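Local coordinates for StiE protein (Stigmatella aurantiaca, PDB 6ECX), which is a modular polyketide synthase whose O-methyltransferase domain, the part described here, binds S-adenosylmethionine and methylates oxygen on the growing polyketide, at residues Arg181-Gly186 with Val290-Phe295; Arg78-Ala83 with Ile190-Val195; Leu226-Ala231 with Ala306-Gln311; Val232-Glu237 with Thr313-Phe318. All blocks are in the same frame, centred on the assembly; numbering follows the deposited sequence.

Contact 1: Arg181-Gly186 with Val290-Phe295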
loop_
_atom_site.group_PDB
_atom_site.type_symbol
_atom_site.label_atom_id
_atom_site.label_comp_id
_atom_site.label_asym_id
_atom_site.label_seq_id
_atom_site.Cartn_x
_atom_site.Cartn_y
_atom_site.Cartn_z
ATOM N N ARG A 181 -5.918 -9.476 -16.477
ATOM C CA ARG A 181 -6.759 -10.592 -16.896
ATOM C C ARG A 181 -7.890 -10.885 -15.915
ATOM O O ARG A 181 -8.828 -11.618 -16.268
ATOM C CB ARG A 181 -5.884 -11.839 -17.106
ATOM C CG ARG A 181 -4.951 -11.678 -18.306
ATOM C CD ARG A 181 -4.041 -12.892 -18.562
ATOM N NE ARG A 181 -3.026 -13.057 -17.524
ATOM C CZ ARG A 181 -3.083 -13.983 -16.580
ATOM N NH1 ARG A 181 -4.097 -14.838 -16.557
ATOM N NH2 ARG A 181 -2.123 -14.066 -15.670
ATOM N N HIS A 182 -7.828 -10.342 -14.702
ATOM C CA HIS A 182 -8.856 -10.613 -13.696
ATOM C C HIS A 182 -9.567 -9.353 -13.222
ATOM O O HIS A 182 -10.195 -9.356 -12.161
ATOM C CB HIS A 182 -8.242 -11.376 -12.521
ATOM C CG HIS A 182 -7.722 -12.707 -12.924
ATOM N ND1 HIS A 182 -6.469 -12.876 -13.472
ATOM C CD2 HIS A 182 -8.308 -13.928 -12.931
ATOM C CE1 HIS A 182 -6.294 -14.153 -13.772
ATOM N NE2 HIS A 182 -7.394 -14.809 -13.453
ATOM N N LEU A 183 -9.497 -8.276 -13.989
ATOM C CA LEU A 183 -10.230 -7.060 -13.678
ATOM C C LEU A 183 -11.304 -6.878 -14.745
ATOM O O LEU A 183 -10.990 -6.917 -15.942
ATOM C CB LEU A 183 -9.260 -5.874 -13.655
ATOM C CG LEU A 183 -9.649 -4.516 -13.102
ATOM C CD1 LEU A 183 -10.298 -4.667 -11.724
ATOM C CD2 LEU A 183 -8.386 -3.648 -13.030
ATOM N N THR A 184 -12.562 -6.698 -14.327
ATOM C CA THR A 184 -13.594 -6.347 -15.306
ATOM C C THR A 184 -13.245 -5.021 -15.984
ATOM O O THR A 184 -12.589 -4.156 -15.400
ATOM C CB THR A 184 -14.986 -6.244 -14.652
ATOM O OG1 THR A 184 -15.002 -5.219 -13.641
ATOM C CG2 THR A 184 -15.360 -7.535 -14.033
ATOM N N ASN A 185 -13.693 -4.847 -17.230
ATOM C CA ASN A 185 -13.404 -3.588 -17.921
ATOM C C ASN A 185 -14.004 -2.408 -17.163
ATOM O O ASN A 185 -15.122 -2.472 -16.648
ATOM C CB ASN A 185 -13.921 -3.602 -19.366
ATOM C CG ASN A 185 -13.369 -2.443 -20.182
ATOM O OD1 ASN A 185 -12.322 -1.880 -19.832
ATOM N ND2 ASN A 185 -14.055 -2.081 -21.279
ATOM N N GLY A 186 -13.252 -1.311 -17.078
ATOM C CA GLY A 186 -13.672 -0.255 -16.175
ATOM C C GLY A 186 -13.487 -0.528 -14.690
ATOM O O GLY A 186 -13.784 0.366 -13.883
ATOM N N VAL A 290 -6.455 3.991 -10.397
ATOM C CA VAL A 290 -6.245 3.471 -11.742
ATOM C C VAL A 290 -7.538 2.803 -12.202
ATOM O O VAL A 290 -8.237 2.173 -11.399
ATOM C CB VAL A 290 -5.070 2.466 -11.740
ATOM C CG1 VAL A 290 -4.846 1.822 -13.109
ATOM C CG2 VAL A 290 -3.780 3.163 -11.213
ATOM N N GLN A 291 -7.853 2.917 -13.495
ATOM C CA GLN A 291 -9.035 2.261 -14.048
ATOM C C GLN A 291 -8.647 1.358 -15.220
ATOM O O GLN A 291 -7.840 1.733 -16.062
ATOM C CB GLN A 291 -10.089 3.289 -14.492
ATOM C CG GLN A 291 -11.401 2.625 -14.935
ATOM C CD GLN A 291 -12.425 3.619 -15.432
ATOM O OE1 GLN A 291 -12.094 4.747 -15.770
ATOM N NE2 GLN A 291 -13.684 3.218 -15.427
ATOM N N LYS A 292 -9.216 0.158 -15.284
ATOM C CA LYS A 292 -9.017 -0.656 -16.482
ATOM C C LYS A 292 -9.729 -0.040 -17.688
ATOM O O LYS A 292 -10.887 0.394 -17.605
ATOM C CB LYS A 292 -9.540 -2.078 -16.255
ATOM C CG LYS A 292 -9.373 -2.934 -17.488
ATOM C CD LYS A 292 -9.613 -4.396 -17.194
ATOM C CE LYS A 292 -9.416 -5.227 -18.459
ATOM N NZ LYS A 292 -9.380 -6.665 -18.078
ATOM N N ASP A 293 -9.031 -0.011 -18.821
ATOM C CA ASP A 293 -9.505 0.640 -20.061
ATOM C C ASP A 293 -9.125 -0.314 -21.197
ATOM O O ASP A 293 -8.101 -0.169 -21.853
ATOM C CB ASP A 293 -8.856 2.017 -20.228
ATOM C CG ASP A 293 -9.436 2.828 -21.367
ATOM O OD1 ASP A 293 -10.112 2.287 -22.268
ATOM O OD2 ASP A 293 -9.166 4.043 -21.367
ATOM N N ARG A 294 -9.987 -1.303 -21.423
ATOM C CA ARG A 294 -9.705 -2.359 -22.389
ATOM C C ARG A 294 -9.804 -1.862 -23.826
ATOM O O ARG A 294 -9.109 -2.373 -24.712
ATOM C CB ARG A 294 -10.684 -3.522 -22.151
ATOM C CG ARG A 294 -10.526 -4.688 -23.090
ATOM C CD ARG A 294 -9.168 -5.355 -22.894
ATOM N NE ARG A 294 -8.977 -6.485 -23.800
ATOM C CZ ARG A 294 -8.573 -6.364 -25.059
ATOM N NH1 ARG A 294 -8.320 -5.163 -25.559
ATOM N NH2 ARG A 294 -8.413 -7.442 -25.812
ATOM N N PHE A 295 -10.644 -0.868 -24.078
ATOM C CA PHE A 295 -10.972 -0.450 -25.440
ATOM C C PHE A 295 -10.070 0.651 -25.983
ATOM O O PHE A 295 -10.229 1.033 -27.149
ATOM C CB PHE A 295 -12.448 -0.002 -25.496
ATOM C CG PHE A 295 -13.429 -1.087 -25.096
ATOM C CD1 PHE A 295 -13.161 -2.427 -25.382
ATOM C CD2 PHE A 295 -14.610 -0.774 -24.437
ATOM C CE1 PHE A 295 -14.068 -3.435 -25.021
ATOM C CE2 PHE A 295 -15.535 -1.774 -24.072
ATOM C CZ PHE A 295 -15.254 -3.112 -24.360
#
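Lys292 NZ donates to Leu183 O at 2.7 Å, lying in the plane of that carbonyl, and the same ammonium also forms a salt bridge with Asp180. A lysine suits the place because its fully extended chain carries the charge past Leu183 while its methylenes run beside the Leu183 side chain and the carbonyls of Leu183 and Thr184. Asn185 turns CG anti to its backbone N (chi1 -167°), and its OD1 accepts from Arg294 N at 2.9 Å, the donor standing above the amide's carbonyl plane. Gln291 NE2 reaches Gly186 O at 3.2 Å, whereas its OE1 is taken by Arg227; Gly186 N to Lys292 O is a weak bond. Glycine fits here because, at a positive phi of 73°, a CB would jam against the preceding carbonyl oxygen. Further out, Asn185 ND2 sits 3.2 Å above one face of the Phe295 ring, offset toward the rim, with amide and ring planes nearly perpendicular. Leu183 and Lys292 slide past each other in opposite directions, CD2 of Leu183 coming 3.8 Å from CB of Lys292. At the surface, the contact joins the corner between strands 183-184 and 187-196 to the end of strand 283-292, and Leu183 also packs on Leu226 of strand 226-233.

Contact 2: Arg78-Ala83 with Ile190-Val195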
loop_
_atom_site.group_PDB
_atom_site.type_symbol
_atom_site.label_atom_id
_atom_site.label_comp_id
_atom_site.label_asym_id
_atom_site.label_seq_id
_atom_site.Cartn_x
_atom_site.Cartn_y
_atom_site.Cartn_z
ATOM N N ARG A 78 -8.505 6.492 3.898
ATOM C CA ARG A 78 -9.543 7.398 3.413
ATOM C C ARG A 78 -9.134 8.009 2.078
ATOM O O ARG A 78 -9.920 8.025 1.127
ATOM C CB ARG A 78 -9.835 8.492 4.449
ATOM C CG ARG A 78 -11.073 9.350 4.129
ATOM C CD ARG A 78 -11.278 10.460 5.169
ATOM N NE ARG A 78 -10.208 11.455 5.098
ATOM C CZ ARG A 78 -10.281 12.580 4.392
ATOM N NH1 ARG A 78 -11.382 12.862 3.706
ATOM N NH2 ARG A 78 -9.253 13.417 4.368
ATOM N N VAL A 79 -7.876 8.434 1.965
ATOM C CA VAL A 79 -7.406 9.039 0.718
ATOM C C VAL A 79 -7.258 7.986 -0.381
ATOM O O VAL A 79 -7.627 8.229 -1.541
ATOM C CB VAL A 79 -6.096 9.804 0.952
ATOM C CG1 VAL A 79 -5.635 10.468 -0.345
ATOM C CG2 VAL A 79 -6.281 10.841 2.059
ATOM N N LEU A 80 -6.717 6.807 -0.041
ATOM C CA LEU A 80 -6.605 5.713 -1.008
ATOM C C LEU A 80 -7.938 5.368 -1.660
ATOM O O LEU A 80 -7.986 5.036 -2.849
ATOM C CB LEU A 80 -6.039 4.465 -0.328
ATOM C CG LEU A 80 -4.518 4.391 -0.245
ATOM C CD1 LEU A 80 -4.077 3.446 0.882
ATOM C CD2 LEU A 80 -4.012 3.899 -1.596
ATOM N N PHE A 81 -9.019 5.381 -0.890
ATOM C CA PHE A 81 -10.334 4.983 -1.382
ATOM C C PHE A 81 -11.171 6.172 -1.837
ATOM O O PHE A 81 -12.376 6.021 -2.016
ATOM C CB PHE A 81 -11.100 4.224 -0.294
ATOM C CG PHE A 81 -10.691 2.788 -0.136
ATOM C CD1 PHE A 81 -11.363 1.781 -0.816
ATOM C CD2 PHE A 81 -9.661 2.440 0.729
ATOM C CE1 PHE A 81 -10.999 0.451 -0.649
ATOM C CE2 PHE A 81 -9.295 1.121 0.908
ATOM C CZ PHE A 81 -9.953 0.121 0.223
ATOM N N ARG A 82 -10.558 7.355 -2.002
ATOM C CA ARG A 82 -11.303 8.594 -2.206
ATOM C C ARG A 82 -12.323 8.505 -3.337
ATOM O O ARG A 82 -13.374 9.159 -3.283
ATOM C CB ARG A 82 -10.325 9.744 -2.494
ATOM C CG ARG A 82 -9.485 9.529 -3.773
ATOM C CD ARG A 82 -8.278 10.483 -3.771
ATOM N NE ARG A 82 -7.408 10.261 -4.929
ATOM C CZ ARG A 82 -6.467 9.318 -4.993
ATOM N NH1 ARG A 82 -6.259 8.498 -3.962
ATOM N NH2 ARG A 82 -5.726 9.194 -6.086
ATOM N N ALA A 83 -12.026 7.756 -4.382
ATOM C CA ALA A 83 -12.863 7.776 -5.571
ATOM C C ALA A 83 -13.746 6.546 -5.693
ATOM O O ALA A 83 -14.562 6.489 -6.617
ATOM C CB ALA A 83 -11.996 7.907 -6.829
ATOM N N ILE A 190 -6.477 0.345 -6.811
ATOM C CA ILE A 190 -5.925 1.381 -5.951
ATOM C C ILE A 190 -4.651 0.827 -5.315
ATOM O O ILE A 190 -4.611 -0.330 -4.883
ATOM C CB ILE A 190 -6.931 1.911 -4.908
ATOM C CG1 ILE A 190 -7.505 0.815 -4.043
ATOM C CG2 ILE A 190 -8.108 2.719 -5.614
ATOM C CD1 ILE A 190 -8.490 1.381 -2.981
ATOM N N MET A 191 -3.596 1.633 -5.327
ATOM C CA MET A 191 -2.307 1.178 -4.848
ATOM C C MET A 191 -1.659 2.281 -4.041
ATOM O O MET A 191 -1.855 3.466 -4.316
ATOM C CB MET A 191 -1.372 0.797 -5.992
ATOM C CG MET A 191 -1.670 -0.531 -6.619
ATOM S SD MET A 191 -0.576 -0.754 -8.019
ATOM C CE MET A 191 0.894 0.100 -7.473
ATOM N N ALA A 192 -0.922 1.872 -3.014
ATOM C CA ALA A 192 0.039 2.733 -2.350
ATOM C C ALA A 192 1.417 2.171 -2.663
ATOM O O ALA A 192 1.658 0.975 -2.452
ATOM C CB ALA A 192 -0.212 2.782 -0.838
ATOM N N ASP A 193 2.294 3.011 -3.203
ATOM C CA ASP A 193 3.636 2.562 -3.549
ATOM C C ASP A 193 4.518 3.776 -3.814
ATOM O O ASP A 193 4.081 4.927 -3.712
ATOM C CB ASP A 193 3.627 1.601 -4.735
ATOM C CG ASP A 193 4.567 0.424 -4.518
ATOM O OD1 ASP A 193 5.738 0.665 -4.187
ATOM O OD2 ASP A 193 4.127 -0.733 -4.642
ATOM N N PHE A 194 5.778 3.497 -4.125
ATOM C CA PHE A 194 6.800 4.519 -4.280
ATOM C C PHE A 194 7.077 4.818 -5.745
ATOM O O PHE A 194 7.102 3.913 -6.585
ATOM C CB PHE A 194 8.098 4.086 -3.614
ATOM C CG PHE A 194 7.995 3.986 -2.137
ATOM C CD1 PHE A 194 8.187 5.108 -1.341
ATOM C CD2 PHE A 194 7.697 2.775 -1.537
ATOM C CE1 PHE A 194 8.085 5.021 0.033
ATOM C CE2 PHE A 194 7.603 2.674 -0.160
ATOM C CZ PHE A 194 7.797 3.796 0.627
ATOM N N VAL A 195 7.319 6.095 -6.026
ATOM C CA VAL A 195 7.804 6.569 -7.315
ATOM C C VAL A 195 9.199 7.141 -7.085
ATOM O O VAL A 195 9.381 8.018 -6.229
ATOM C CB VAL A 195 6.861 7.624 -7.918
ATOM C CG1 VAL A 195 7.492 8.247 -9.165
ATOM C CG2 VAL A 195 5.487 7.013 -8.244
#
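Ile190 meets the end of helix 64-80 with two branches. Its CG2 lies 3.6 Å from Leu80 O, while CD1 is centred over one face of the Phe81 ring, 3.5 Å from the centroid and 11° off the normal, a CH-pi contact. CG1 takes the crowded position between backbone N and carbonyl carbon (chi1 56°) and carries CD1 to the ring, while CG2, beside the backbone N, faces the helix carbonyl. A beta-branched residue suits this place in the strand, since one branch can meet the helix backbone and the other the ring. Phe81, the first residue to leave helical geometry, is also close to Arg77, which binds S-adenosylmethionine. Next along the strand, Met191 contributes its backbone: its carbonyl oxygen is 3.5 Å from Leu80 CD2, and its side chain turns from the helix to pack on Trp217 of helix 214-222. Strand 187-196 thus lies between helices on the two faces of a central sheet, the alpha/beta sandwich of the Rossmann-like class I methyltransferases. Ala192 follows, its CB 4.0 Å from the same Leu80 CD2; a small side chain lets the leucine methyl come close to the strand. Leu80 also touches Phe163 of strand 157-163, the neighbour of strand 187-196 in the sheet.

Contact 3: Leu226-Ala231 with Ala306-Gln311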
loop_
_atom_site.group_PDB
_atom_site.type_symbol
_atom_site.label_atom_id
_atom_site.label_comp_id
_atom_site.label_asym_id
_atom_site.label_seq_id
_atom_site.Cartn_x
_atom_site.Cartn_y
_atom_site.Cartn_z
ATOM N N LEU A 226 -4.364 -0.397 -18.415
ATOM C CA LEU A 226 -4.626 0.348 -17.189
ATOM C C LEU A 226 -4.347 1.822 -17.412
ATOM O O LEU A 226 -3.305 2.185 -17.975
ATOM C CB LEU A 226 -3.774 -0.187 -16.020
ATOM C CG LEU A 226 -4.077 -1.628 -15.600
ATOM C CD1 LEU A 226 -2.984 -2.195 -14.686
ATOM C CD2 LEU A 226 -5.451 -1.712 -14.920
ATOM N N ARG A 227 -5.270 2.665 -16.954
ATOM C CA ARG A 227 -5.158 4.109 -17.083
ATOM C C ARG A 227 -5.062 4.726 -15.696
ATOM O O ARG A 227 -5.925 4.483 -14.844
ATOM C CB ARG A 227 -6.357 4.702 -17.838
ATOM C CG ARG A 227 -6.090 6.112 -18.382
ATOM C CD ARG A 227 -7.270 6.629 -19.189
ATOM N NE ARG A 227 -8.326 7.101 -18.298
ATOM C CZ ARG A 227 -9.378 6.378 -17.939
ATOM N NH1 ARG A 227 -10.276 6.884 -17.112
ATOM N NH2 ARG A 227 -9.548 5.157 -18.431
ATOM N N LEU A 228 -4.015 5.519 -15.472
ATOM C CA LEU A 228 -3.918 6.272 -14.235
ATOM C C LEU A 228 -4.935 7.404 -14.259
ATOM O O LEU A 228 -4.877 8.271 -15.138
ATOM C CB LEU A 228 -2.507 6.833 -14.097
ATOM C CG LEU A 228 -2.268 7.762 -12.907
ATOM C CD1 LEU A 228 -2.572 7.040 -11.569
ATOM C CD2 LEU A 228 -0.792 8.248 -12.929
ATOM N N VAL A 229 -5.864 7.400 -13.310
ATOM C CA VAL A 229 -6.896 8.444 -13.241
ATOM C C VAL A 229 -6.425 9.637 -12.419
ATOM O O VAL A 229 -6.571 10.783 -12.847
ATOM C CB VAL A 229 -8.210 7.858 -12.677
ATOM C CG1 VAL A 229 -9.260 8.985 -12.432
ATOM C CG2 VAL A 229 -8.763 6.788 -13.608
ATOM N N ASP A 230 -5.848 9.398 -11.229
ATOM C CA ASP A 230 -5.147 10.465 -10.520
ATOM C C ASP A 230 -4.324 9.851 -9.398
ATOM O O ASP A 230 -4.397 8.646 -9.126
ATOM C CB ASP A 230 -6.087 11.540 -9.971
ATOM C CG ASP A 230 -6.802 11.111 -8.728
ATOM O OD1 ASP A 230 -7.167 9.925 -8.636
ATOM O OD2 ASP A 230 -7.002 11.959 -7.837
ATOM N N ALA A 231 -3.550 10.709 -8.742
ATOM C CA ALA A 231 -2.565 10.265 -7.765
ATOM C C ALA A 231 -2.361 11.371 -6.740
ATOM O O ALA A 231 -2.255 12.544 -7.109
ATOM C CB ALA A 231 -1.247 9.908 -8.458
ATOM N N ALA A 306 1.155 9.542 -18.921
ATOM C CA ALA A 306 2.348 10.353 -18.718
ATOM C C ALA A 306 1.967 11.747 -18.245
ATOM O O ALA A 306 2.618 12.313 -17.362
ATOM C CB ALA A 306 3.172 10.430 -20.006
ATOM N N LYS A 307 0.887 12.301 -18.803
ATOM C CA LYS A 307 0.409 13.599 -18.350
ATOM C C LYS A 307 -0.027 13.534 -16.891
ATOM O O LYS A 307 0.301 14.421 -16.096
ATOM C CB LYS A 307 -0.735 14.068 -19.252
ATOM C CG LYS A 307 -1.060 15.548 -19.181
ATOM C CD LYS A 307 -2.138 15.907 -20.206
ATOM C CE LYS A 307 -2.679 17.319 -20.006
ATOM N NZ LYS A 307 -3.955 17.543 -20.761
ATOM N N GLN A 308 -0.722 12.457 -16.510
ATOM C CA GLN A 308 -1.220 12.318 -15.145
ATOM C C GLN A 308 -0.090 12.077 -14.144
ATOM O O GLN A 308 -0.204 12.470 -12.977
ATOM C CB GLN A 308 -2.239 11.173 -15.096
ATOM C CG GLN A 308 -3.419 11.404 -14.179
ATOM C CD GLN A 308 -4.113 12.737 -14.428
ATOM O OE1 GLN A 308 -4.406 13.098 -15.567
ATOM N NE2 GLN A 308 -4.370 13.477 -13.352
ATOM N N PHE A 309 0.994 11.426 -14.569
ATOM C CA PHE A 309 2.129 11.199 -13.680
ATOM C C PHE A 309 2.879 12.488 -13.358
ATOM O O PHE A 309 3.650 12.518 -12.394
ATOM C CB PHE A 309 3.106 10.193 -14.297
ATOM C CG PHE A 309 2.851 8.751 -13.918
ATOM C CD1 PHE A 309 3.036 8.313 -12.606
ATOM C CD2 PHE A 309 2.475 7.828 -14.880
ATOM C CE1 PHE A 309 2.820 6.981 -12.262
ATOM C CE2 PHE A 309 2.255 6.494 -14.543
ATOM C CZ PHE A 309 2.435 6.072 -13.232
ATOM N N GLU A 310 2.682 13.541 -14.145
ATOM C CA GLU A 310 3.321 14.829 -13.910
ATOM C C GLU A 310 2.423 15.800 -13.158
ATOM O O GLU A 310 2.830 16.933 -12.907
ATOM C CB GLU A 310 3.747 15.454 -15.242
ATOM C CG GLU A 310 4.594 14.538 -16.114
ATOM C CD GLU A 310 4.700 15.024 -17.555
ATOM O OE1 GLU A 310 3.947 15.948 -17.944
ATOM O OE2 GLU A 310 5.541 14.472 -18.299
ATOM N N GLN A 311 1.214 15.390 -12.804
ATOM C CA GLN A 311 0.288 16.238 -12.068
ATOM C C GLN A 311 -0.179 15.555 -10.796
ATOM O O GLN A 311 -1.365 15.606 -10.453
ATOM C CB GLN A 311 -0.908 16.623 -12.932
ATOM C CG GLN A 311 -0.561 17.660 -13.975
ATOM C CD GLN A 311 -1.517 17.640 -15.139
ATOM O OE1 GLN A 311 -2.562 16.985 -15.087
ATOM N NE2 GLN A 311 -1.160 18.344 -16.208
HETATM O O HOH W 1 -3.010 13.260 -10.383
#
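A classic beta bulge in strand 226-233, where Val229 and Asp230 both face His289 of the neighbouring strand, is met here by the C-terminal end of helix 298-309. Leu228, just before the bulge, sends its CD2 methyl squarely over the Phe309 ring, 3.6 Å from the centroid and 2° off the normal, a CH-pi contact. CG, anti to the backbone N (chi1 175°), lies 4.0 Å from Gln308 CG, and the CD2 methyl it carries rests on the ring. Leucine suits the spot because that one methyl can cap the ring while CG lies against the methylenes of Gln308. Gln308 folds back at chi2 (51°), and its CG packs 3.5 Å from Val229 O as well as near Leu228 O. The amide then does what a purely apolar chain could not: NE2 donates to a water at 3.3 Å. That water also accepts from Ala231 N at 3.1 Å and donates to Gln311 O at 2.9 Å, so a single molecule joins the strand backbone to the chain leaving the helix. Asp230 instead turns its carboxylate to Arg82 in a salt bridge. On this face of the sheet helix 298-309 lies beside helix 214-222, with Phe309 touching Trp217 and Asn218, while strand 283-292 flanks the bulged strand within the sheet.

Contact 4: Val232-Glu237 with Thr313-Phe318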
loop_
_atom_site.group_PDB
_atom_site.type_symbol
_atom_site.label_atom_id
_atom_site.label_comp_id
_atom_site.label_asym_id
_atom_site.label_seq_id
_atom_site.Cartn_x
_atom_site.Cartn_y
_atom_site.Cartn_z
ATOM N N VAL A 232 -2.371 11.004 -5.460
ATOM C CA VAL A 232 -2.122 11.932 -4.361
ATOM C C VAL A 232 -0.757 11.613 -3.750
ATOM O O VAL A 232 -0.456 10.452 -3.439
ATOM C CB VAL A 232 -3.243 11.864 -3.306
ATOM C CG1 VAL A 232 -2.891 12.722 -2.086
ATOM C CG2 VAL A 232 -4.579 12.357 -3.907
ATOM N N ASP A 233 0.058 12.648 -3.569
ATOM C CA ASP A 233 1.398 12.529 -3.016
ATOM C C ASP A 233 1.312 12.835 -1.522
ATOM O O ASP A 233 1.082 13.984 -1.127
ATOM C CB ASP A 233 2.335 13.491 -3.738
ATOM C CG ASP A 233 3.772 13.372 -3.285
ATOM O OD1 ASP A 233 4.073 12.612 -2.348
ATOM O OD2 ASP A 233 4.613 14.068 -3.877
ATOM N N VAL A 234 1.480 11.809 -0.693
ATOM C CA VAL A 234 1.457 11.985 0.752
ATOM C C VAL A 234 2.862 11.865 1.352
ATOM O O VAL A 234 3.003 11.586 2.546
ATOM C CB VAL A 234 0.475 11.008 1.421
ATOM C CG1 VAL A 234 -0.962 11.262 0.946
ATOM C CG2 VAL A 234 0.866 9.563 1.122
ATOM N N SER A 235 3.900 12.077 0.534
ATOM C CA SER A 235 5.284 12.000 1.013
ATOM C C SER A 235 5.501 12.853 2.258
ATOM O O SER A 235 6.151 12.414 3.224
ATOM C CB SER A 235 6.254 12.450 -0.086
ATOM O OG SER A 235 6.144 11.637 -1.241
ATOM N N ASN A 236 4.971 14.080 2.246
ATOM C CA ASN A 236 5.220 15.011 3.346
ATOM C C ASN A 236 4.577 14.523 4.638
ATOM O O ASN A 236 5.144 14.691 5.727
ATOM C CB ASN A 236 4.696 16.401 2.984
ATOM C CG ASN A 236 4.697 17.352 4.175
ATOM O OD1 ASN A 236 5.734 17.886 4.545
ATOM N ND2 ASN A 236 3.529 17.556 4.780
ATOM N N GLU A 237 3.396 13.910 4.530
ATOM C CA GLU A 237 2.648 13.503 5.709
ATOM C C GLU A 237 3.120 12.161 6.240
ATOM O O GLU A 237 3.042 11.912 7.450
ATOM C CB GLU A 237 1.154 13.443 5.384
ATOM C CG GLU A 237 0.544 14.828 5.115
ATOM C CD GLU A 237 0.973 15.426 3.783
ATOM O OE1 GLU A 237 1.238 14.650 2.839
ATOM O OE2 GLU A 237 1.043 16.671 3.679
ATOM N N THR A 313 -1.148 15.190 -7.112
ATOM C CA THR A 313 -1.725 16.194 -6.223
ATOM C C THR A 313 -1.094 16.090 -4.841
ATOM O O THR A 313 -1.171 15.026 -4.220
ATOM C CB THR A 313 -3.228 16.013 -6.110
ATOM O OG1 THR A 313 -3.799 16.007 -7.419
ATOM C CG2 THR A 313 -3.823 17.153 -5.294
ATOM N N PRO A 314 -0.467 17.141 -4.329
ATOM C CA PRO A 314 -0.017 17.103 -2.936
ATOM C C PRO A 314 -1.203 16.968 -1.992
ATOM O O PRO A 314 -2.226 17.638 -2.150
ATOM C CB PRO A 314 0.700 18.449 -2.756
ATOM C CG PRO A 314 0.927 18.956 -4.135
ATOM C CD PRO A 314 -0.201 18.450 -4.951
ATOM N N TYR A 315 -1.052 16.085 -1.000
ATOM C CA TYR A 315 -2.051 15.942 0.058
ATOM C C TYR A 315 -2.479 17.284 0.644
ATOM O O TYR A 315 -3.652 17.472 0.984
ATOM C CB TYR A 315 -1.506 15.065 1.182
ATOM C CG TYR A 315 -2.466 14.939 2.339
ATOM C CD1 TYR A 315 -3.431 13.940 2.344
ATOM C CD2 TYR A 315 -2.414 15.817 3.425
ATOM C CE1 TYR A 315 -4.314 13.804 3.394
ATOM C CE2 TYR A 315 -3.303 15.692 4.485
ATOM C CZ TYR A 315 -4.251 14.677 4.457
ATOM O OH TYR A 315 -5.140 14.519 5.486
ATOM N N ALA A 316 -1.534 18.212 0.819
ATOM C CA ALA A 316 -1.879 19.515 1.381
ATOM C C ALA A 316 -2.855 20.279 0.495
ATOM O O ALA A 316 -3.519 21.202 0.975
ATOM C CB ALA A 316 -0.616 20.351 1.626
ATOM N N GLU A 317 -2.972 19.909 -0.778
ATOM C CA GLU A 317 -3.924 20.544 -1.678
ATOM C C GLU A 317 -5.170 19.697 -1.891
ATOM O O GLU A 317 -5.980 20.004 -2.770
ATOM C CB GLU A 317 -3.251 20.858 -3.018
ATOM C CG GLU A 317 -2.202 21.969 -2.929
ATOM C CD GLU A 317 -1.462 22.201 -4.240
ATOM O OE1 GLU A 317 -1.832 21.579 -5.262
ATOM O OE2 GLU A 317 -0.502 23.003 -4.240
ATOM N N PHE A 318 -5.340 18.645 -1.103
ATOM C CA PHE A 318 -6.408 17.678 -1.293
ATOM C C PHE A 318 -7.569 17.961 -0.351
ATOM O O PHE A 318 -7.368 18.289 0.825
ATOM C CB PHE A 318 -5.877 16.272 -1.053
ATOM C CG PHE A 318 -6.944 15.226 -0.987
ATOM C CD1 PHE A 318 -7.546 14.758 -2.146
ATOM C CD2 PHE A 318 -7.328 14.690 0.236
ATOM C CE1 PHE A 318 -8.521 13.784 -2.089
ATOM C CE2 PHE A 318 -8.297 13.709 0.304
ATOM C CZ PHE A 318 -8.894 13.252 -0.862
HETATM O O HOH W 2 1.407 17.539 1.226
#
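Two backbone hydrogen bonds join the segments as parallel strands: Asp233 N donates to Thr313 O at 2.8 Å, and Tyr315 N to Asp233 O at 3.0 Å. Val232 thus pairs with Thr313 and Asp233 with Pro314, adding the short strand 313-314 to the sheet; proline is tolerated because these bonds come from Thr313 and Tyr315, and its missing N-H costs the pairing nothing. Apolar contacts follow on the side of Val232, whose CG1 approaches Tyr315 CB and whose CG2 lies 4.2 Å from Phe318 CD1. Val234 CG1 comes 3.8 Å from Tyr315 CB. Among the polar side chains, Asp233 OD1 accepts from Ser235 N at 2.9 Å, an Asx turn, and from Ser235 OG, gripping the start of helix 235-242. Glu237 bends at chi2 (72°) and lays its carboxylate beside Tyr315, the planes 40° apart and OE1 3.2 Å from CB. Its OE2 accepts from Asn236 ND2 and from a water that in turn accepts from Ala316 N, while Tyr315 OH bonds Glu75 of helix 64-80. With two donors on OE2, the buried Glu237 carboxylate is partly compensated, which would favour its charged form, and the water carries its hold across to the 3-10 turn.

Overall arrangement
From the N terminus, helix 64-80 is drawn first onto strand 187-196 by contact 2, closing a loop over the 106 residues that include the first four strands of the sheet. Contact 1 opens before that loop ends, so the two cross; it ties the corner before strand 187-196 to the end of strand 283-292. Contacts 3 and 4 both start from strand 226-233, cross each other and contact 1, and bring back helix 298-309 and strand 313-314 respectively; contact 2 closes before either opens. Arg82 nevertheless links contact 2 to both, by a salt bridge to Asp230 and packing on Phe318, while Arg227 joins contacts 1 and 3.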